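Local coordinates for amidohydrolase 3 domain-containing protein (Pyrococcus horikoshii, PDB 3IGH) that is uncharacterised but probably acts as a metal-dependent amidohydrolase, hydrolysing carbon-nitrogen bonds other than peptide bonds, at residues A312-D326 against R336-R350. Numbering follows the deposited sequence.
With SO4 (sulfate ion), chain G; SO4 (sulfate ion), chain B.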
loop_
_atom_site.group_PDB
_atom_site.type_symbol
_atom_site.label_atom_id
_atom_site.label_comp_id
_atom_site.label_asym_id
_atom_site.label_seq_id
_atom_site.Cartn_x
_atom_site.Cartn_y
_atom_site.Cartn_z
ATOM N N ALA A 312 2.931 18.848 3.634
ATOM C CA ALA A 312 2.660 20.002 2.786
ATOM C C ALA A 312 1.927 21.048 3.589
ATOM O O ALA A 312 0.926 20.754 4.239
ATOM C CB ALA A 312 1.825 19.605 1.553
ATOM N N ILE A 313 2.439 22.274 3.548
ATOM C CA ILE A 313 1.827 23.370 4.279
ATOM C C ILE A 313 1.384 24.492 3.329
ATOM O O ILE A 313 2.201 25.077 2.621
ATOM C CB ILE A 313 2.779 23.952 5.363
ATOM C CG1 ILE A 313 3.314 22.827 6.278
ATOM C CG2 ILE A 313 2.038 25.002 6.178
ATOM C CD1 ILE A 313 4.186 23.307 7.460
ATOM N N HIS A 314 0.090 24.776 3.340
ATOM C CA HIS A 314 -0.488 25.946 2.668
ATOM C C HIS A 314 0.031 27.215 3.347
ATOM O O HIS A 314 -0.143 27.391 4.558
ATOM C CB HIS A 314 -2.014 25.833 2.788
ATOM C CG HIS A 314 -2.784 27.083 2.460
ATOM N ND1 HIS A 314 -3.746 27.114 1.472
ATOM C CD2 HIS A 314 -2.799 28.312 3.033
ATOM C CE1 HIS A 314 -4.296 28.314 1.430
ATOM N NE2 HIS A 314 -3.730 29.065 2.358
ATOM N N ALA A 315 0.655 28.091 2.565
ATOM C CA ALA A 315 1.036 29.435 3.028
ATOM C C ALA A 315 0.893 30.433 1.883
ATOM O O ALA A 315 1.659 30.398 0.930
ATOM C CB ALA A 315 2.467 29.443 3.561
ATOM N N ILE A 316 -0.093 31.318 1.985
ATOM C CA ILE A 316 -0.331 32.321 0.946
ATOM C C ILE A 316 0.341 33.651 1.336
ATOM O O ILE A 316 1.156 34.183 0.584
ATOM C CB ILE A 316 -1.855 32.431 0.629
ATOM C CG1 ILE A 316 -2.297 31.162 -0.107
ATOM C CG2 ILE A 316 -2.168 33.652 -0.247
ATOM C CD1 ILE A 316 -3.756 31.129 -0.551
ATOM N N GLY A 317 0.028 34.159 2.523
ATOM C CA GLY A 317 0.607 35.421 2.993
ATOM C C GLY A 317 2.075 35.290 3.347
ATOM O O GLY A 317 2.574 34.179 3.578
ATOM N N ASP A 318 2.780 36.418 3.386
ATOM C CA ASP A 318 4.216 36.384 3.655
ATOM C C ASP A 318 4.536 36.035 5.112
ATOM O O ASP A 318 5.553 35.398 5.385
ATOM C CB ASP A 318 4.900 37.691 3.237
ATOM C CG ASP A 318 4.527 38.859 4.122
ATOM O OD1 ASP A 318 3.334 39.240 4.179
ATOM O OD2 ASP A 318 5.441 39.391 4.775
ATOM N N LYS A 319 3.667 36.431 6.040
ATOM C CA LYS A 319 3.858 36.038 7.444
ATOM C C LYS A 319 3.536 34.556 7.646
ATOM O O LYS A 319 4.193 33.878 8.427
ATOM C CB LYS A 319 3.031 36.899 8.399
ATOM C CG LYS A 319 3.384 36.691 9.867
ATOM C CD LYS A 319 2.624 37.651 10.774
ATOM C CE LYS A 319 3.362 37.806 12.099
ATOM N NZ LYS A 319 2.748 38.857 12.959
ATOM N N ALA A 320 2.533 34.058 6.925
ATOM C CA ALA A 320 2.197 32.635 6.945
ATOM C C ALA A 320 3.375 31.795 6.489
ATOM O O ALA A 320 3.611 30.710 7.020
ATOM C CB ALA A 320 1.034 32.376 6.054
ATOM N N LEU A 321 4.100 32.304 5.495
ATOM C CA LEU A 321 5.310 31.666 5.015
ATOM C C LEU A 321 6.395 31.592 6.095
ATOM O O LEU A 321 7.073 30.561 6.210
ATOM C CB LEU A 321 5.837 32.363 3.758
ATOM C CG LEU A 321 7.105 31.764 3.142
ATOM C CD1 LEU A 321 6.907 30.294 2.756
ATOM C CD2 LEU A 321 7.527 32.570 1.940
ATOM N N ASP A 322 6.550 32.668 6.876
ATOM C CA ASP A 322 7.460 32.661 8.038
ATOM C C ASP A 322 7.104 31.516 8.982
ATOM O O ASP A 322 7.985 30.780 9.420
ATOM C CB ASP A 322 7.409 33.983 8.821
ATOM C CG ASP A 322 8.074 35.144 8.096
ATOM O OD1 ASP A 322 9.095 34.936 7.415
ATOM O OD2 ASP A 322 7.579 36.286 8.237
ATOM N N VAL A 323 5.811 31.383 9.276
ATOM C CA VAL A 323 5.282 30.340 10.147
ATOM C C VAL A 323 5.582 28.951 9.572
ATOM O O VAL A 323 6.080 28.082 10.287
ATOM C CB VAL A 323 3.759 30.524 10.391
ATOM C CG1 VAL A 323 3.161 29.349 11.171
ATOM C CG2 VAL A 323 3.488 31.840 11.115
ATOM N N ALA A 324 5.304 28.757 8.281
ATOM C CA ALA A 324 5.593 27.480 7.612
ATOM C C ALA A 324 7.075 27.160 7.647
ATOM O O ALA A 324 7.462 26.018 7.936
ATOM C CB ALA A 324 5.083 27.479 6.157
ATOM N N LEU A 325 7.907 28.166 7.375
ATOM C CA LEU A 325 9.349 27.959 7.387
ATOM C C LEU A 325 9.865 27.661 8.812
ATOM O O LEU A 325 10.783 26.858 8.974
ATOM C CB LEU A 325 10.092 29.136 6.737
ATOM C CG LEU A 325 9.873 29.366 5.225
ATOM C CD1 LEU A 325 10.523 30.661 4.761
ATOM C CD2 LEU A 325 10.380 28.204 4.387
ATOM N N ASP A 326 9.237 28.269 9.823
ATOM C CA ASP A 326 9.543 27.987 11.239
ATOM C C ASP A 326 9.293 26.513 11.580
ATOM O O ASP A 326 10.110 25.883 12.258
ATOM C CB ASP A 326 8.710 28.877 12.176
ATOM C CG ASP A 326 9.233 30.311 12.271
ATOM O OD1 ASP A 326 10.313 30.611 11.733
ATOM O OD2 ASP A 326 8.544 31.150 12.887
ATOM N N ARG A 336 7.235 20.621 1.886
ATOM C CA ARG A 336 6.758 21.375 0.745
ATOM C C ARG A 336 5.802 22.478 1.180
ATOM O O ARG A 336 5.083 22.336 2.175
ATOM C CB ARG A 336 6.167 20.462 -0.356
ATOM C CG ARG A 336 5.153 19.448 0.102
ATOM C CD ARG A 336 4.609 18.602 -1.066
ATOM N NE ARG A 336 3.750 19.368 -1.969
ATOM C CZ ARG A 336 3.151 18.868 -3.048
ATOM N NH1 ARG A 336 3.296 17.588 -3.375
ATOM N NH2 ARG A 336 2.398 19.656 -3.801
ATOM N N ILE A 337 5.855 23.594 0.459
ATOM C CA ILE A 337 4.949 24.702 0.711
ATOM C C ILE A 337 4.029 24.863 -0.495
ATOM O O ILE A 337 4.475 24.812 -1.634
ATOM C CB ILE A 337 5.716 25.999 1.063
ATOM C CG1 ILE A 337 6.245 25.905 2.495
ATOM C CG2 ILE A 337 4.826 27.243 0.936
ATOM C CD1 ILE A 337 7.539 26.651 2.716
ATOM N N GLU A 338 2.737 25.014 -0.211
ATOM C CA GLU A 338 1.720 25.189 -1.231
ATOM C C GLU A 338 1.397 26.671 -1.377
ATOM O O GLU A 338 1.243 27.375 -0.368
ATOM C CB GLU A 338 0.456 24.413 -0.859
ATOM C CG GLU A 338 0.714 22.967 -0.426
ATOM C CD GLU A 338 1.538 22.187 -1.444
ATOM O OE1 GLU A 338 1.073 22.008 -2.587
ATOM O OE2 GLU A 338 2.658 21.761 -1.097
ATOM N N HIS A 339 1.306 27.105 -2.641
ATOM C CA HIS A 339 1.012 28.475 -3.083
ATOM C C HIS A 339 2.235 29.388 -3.105
ATOM O O HIS A 339 2.679 29.814 -4.183
ATOM C CB HIS A 339 -0.127 29.120 -2.285
ATOM C CG HIS A 339 -1.445 28.428 -2.434
ATOM N ND1 HIS A 339 -2.442 28.897 -3.262
ATOM C CD2 HIS A 339 -1.942 27.318 -1.838
ATOM C CE1 HIS A 339 -3.488 28.093 -3.185
ATOM N NE2 HIS A 339 -3.209 27.125 -2.330
ATOM N N ALA A 340 2.762 29.691 -1.915
ATOM C CA ALA A 340 3.883 30.630 -1.738
ATOM C C ALA A 340 3.630 31.934 -2.507
ATOM O O ALA A 340 4.488 32.420 -3.249
ATOM C CB ALA A 340 5.214 29.982 -2.149
ATOM N N SER A 341 2.432 32.482 -2.317
ATOM C CA SER A 341 1.912 33.561 -3.160
ATOM C C SER A 341 2.622 34.896 -2.960
ATOM O O SER A 341 2.772 35.670 -3.904
ATOM C CB SER A 341 0.414 33.726 -2.914
ATOM O OG SER A 341 -0.259 32.482 -3.084
ATOM N N LEU A 342 3.067 35.135 -1.733
ATOM C CA LEU A 342 3.777 36.351 -1.354
ATOM C C LEU A 342 5.067 35.960 -0.643
ATOM O O LEU A 342 5.024 35.438 0.476
ATOM C CB LEU A 342 2.922 37.172 -0.396
ATOM C CG LEU A 342 1.943 38.227 -0.893
ATOM C CD1 LEU A 342 1.509 39.051 0.289
ATOM C CD2 LEU A 342 2.603 39.125 -1.895
ATOM N N VAL A 343 6.198 36.184 -1.303
ATOM C CA VAL A 343 7.516 35.855 -0.756
ATOM C C VAL A 343 8.389 37.111 -0.784
ATOM O O VAL A 343 8.615 37.674 -1.850
ATOM C CB VAL A 343 8.213 34.738 -1.577
ATOM C CG1 VAL A 343 9.611 34.450 -1.035
ATOM C CG2 VAL A 343 7.365 33.458 -1.595
ATOM N N ARG A 344 8.873 37.538 0.383
ATOM C CA ARG A 344 9.752 38.718 0.493
ATOM C C ARG A 344 11.163 38.381 0.022
ATOM O O ARG A 344 11.536 37.211 0.016
ATOM C CB ARG A 344 9.820 39.196 1.944
ATOM C CG ARG A 344 8.489 39.444 2.621
ATOM C CD ARG A 344 8.680 40.096 4.001
ATOM N NE ARG A 344 9.536 39.284 4.865
ATOM C CZ ARG A 344 9.093 38.441 5.798
ATOM N NH1 ARG A 344 9.963 37.744 6.506
ATOM N NH2 ARG A 344 7.792 38.287 6.025
ATOM N N ASP A 345 11.955 39.396 -0.340
ATOM C CA ASP A 345 13.353 39.186 -0.766
ATOM C C ASP A 345 14.173 38.429 0.283
ATOM O O ASP A 345 14.996 37.583 -0.069
ATOM C CB ASP A 345 14.065 40.511 -1.106
ATOM C CG ASP A 345 13.488 41.214 -2.337
ATOM O OD1 ASP A 345 14.083 42.237 -2.751
ATOM O OD2 ASP A 345 12.452 40.773 -2.890
ATOM N N ASP A 346 13.928 38.720 1.563
ATOM C CA ASP A 346 14.634 38.058 2.671
ATOM C C ASP A 346 14.255 36.580 2.851
ATOM O O ASP A 346 15.051 35.777 3.349
ATOM C CB ASP A 346 14.445 38.838 3.980
ATOM C CG ASP A 346 12.980 39.025 4.357
ATOM O OD1 ASP A 346 12.371 38.084 4.912
ATOM O OD2 ASP A 346 12.446 40.129 4.127
ATOM N N GLN A 347 13.042 36.229 2.434
ATOM C CA GLN A 347 12.547 34.861 2.559
ATOM C C GLN A 347 13.103 33.920 1.490
ATOM O O GLN A 347 13.067 32.700 1.661
ATOM C CB GLN A 347 11.021 34.851 2.529
ATOM C CG GLN A 347 10.386 35.387 3.796
ATOM C CD GLN A 347 8.894 35.473 3.696
ATOM O OE1 GLN A 347 8.356 35.929 2.689
ATOM N NE2 GLN A 347 8.203 35.042 4.742
ATOM N N LEU A 348 13.610 34.492 0.396
ATOM C CA LEU A 348 14.203 33.723 -0.696
ATOM C C LEU A 348 15.411 32.913 -0.234
ATOM O O LEU A 348 15.539 31.743 -0.581
ATOM C CB LEU A 348 14.596 34.635 -1.862
ATOM C CG LEU A 348 13.484 35.243 -2.724
ATOM C CD1 LEU A 348 14.049 36.319 -3.639
ATOM C CD2 LEU A 348 12.766 34.172 -3.547
ATOM N N GLU A 349 16.281 33.531 0.564
ATOM C CA GLU A 349 17.464 32.843 1.078
ATOM C C GLU A 349 17.092 31.791 2.127
ATOM O O GLU A 349 17.737 30.745 2.224
ATOM C CB GLU A 349 18.471 33.852 1.649
ATOM C CG GLU A 349 19.898 33.308 1.851
ATOM C CD GLU A 349 20.610 32.937 0.546
ATOM O OE1 GLU A 349 21.486 32.046 0.584
ATOM O OE2 GLU A 349 20.305 33.529 -0.516
ATOM N N ARG A 350 16.045 32.065 2.903
ATOM C CA ARG A 350 15.580 31.101 3.899
ATOM C C ARG A 350 14.976 29.863 3.228
ATOM O O ARG A 350 15.267 28.733 3.632
ATOM C CB ARG A 350 14.594 31.738 4.872
ATOM C CG ARG A 350 14.372 30.882 6.096
ATOM C CD ARG A 350 13.579 31.581 7.158
ATOM N NE ARG A 350 13.407 30.682 8.292
ATOM C CZ ARG A 350 12.379 30.712 9.130
ATOM N NH1 ARG A 350 12.330 29.848 10.139
ATOM N NH2 ARG A 350 11.404 31.603 8.968
HETATM S S SO4 G . 11.988 42.875 0.975
HETATM O O1 SO4 G . 11.313 42.260 -0.161
HETATM O O2 SO4 G . 10.994 43.411 1.901
HETATM O O3 SO4 G . 12.787 41.879 1.692
HETATM O O4 SO4 G . 12.846 43.949 0.482
HETATM S S SO4 B . -5.567 24.863 -0.728
HETATM O O1 SO4 B . -5.884 23.517 -1.161
HETATM O O2 SO4 B . -5.675 25.764 -1.865
HETATM O O3 SO4 B . -6.536 25.282 0.276
HETATM O O4 SO4 B . -4.195 24.895 -0.208
HETATM O O HOH W 1 3.887 32.891 0.662
#
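Ile313 and Ile337 pair in parallel register in neighbouring TIM-barrel strands: Ile313 N donates to Arg336 O (3.0 Å) and Glu338 N to Ile313 O (2.9 Å). Apolar packing follows where helix 318-331 covers this strand pair: Leu321 CD2 lies 3.6 Å from Val343 CG2, and in one of its two modelled conformers Ile337 reaches Leu321 and Leu325.

Polar and charged groups join the two helices. Just before helix 345-354, Arg344 grips Asp322 end-on through NH1 and NH2, while NH2 also reaches Asp318 OD2 at 2.9 Å, on its anti side, the two planes 87° apart; Ser277 shares that oxygen. Asp346 takes the side-on edge, and the Gln347 amide, whose NE2 donates to Asp318 O (2.8 Å), covers one face. Farther along, extended Arg350 (CG anti to the backbone N, chi1 -166°) lays its guanidinium over Leu325 CB and bonds through NH1 to Asp326 OD1 (2.7 Å). A leucine at Arg344 would probably leave Asp318, Asp322 and Asp346 without the cation they share.

Where the two strands end, His314 ND1 (2.8 Å to O4) and His339 NE2 (2.9 Å to O2) hold a sulfate, probably from the crystallisation liquor, that His67 and Lys262 also bind, consistent with an anion-accepting pocket.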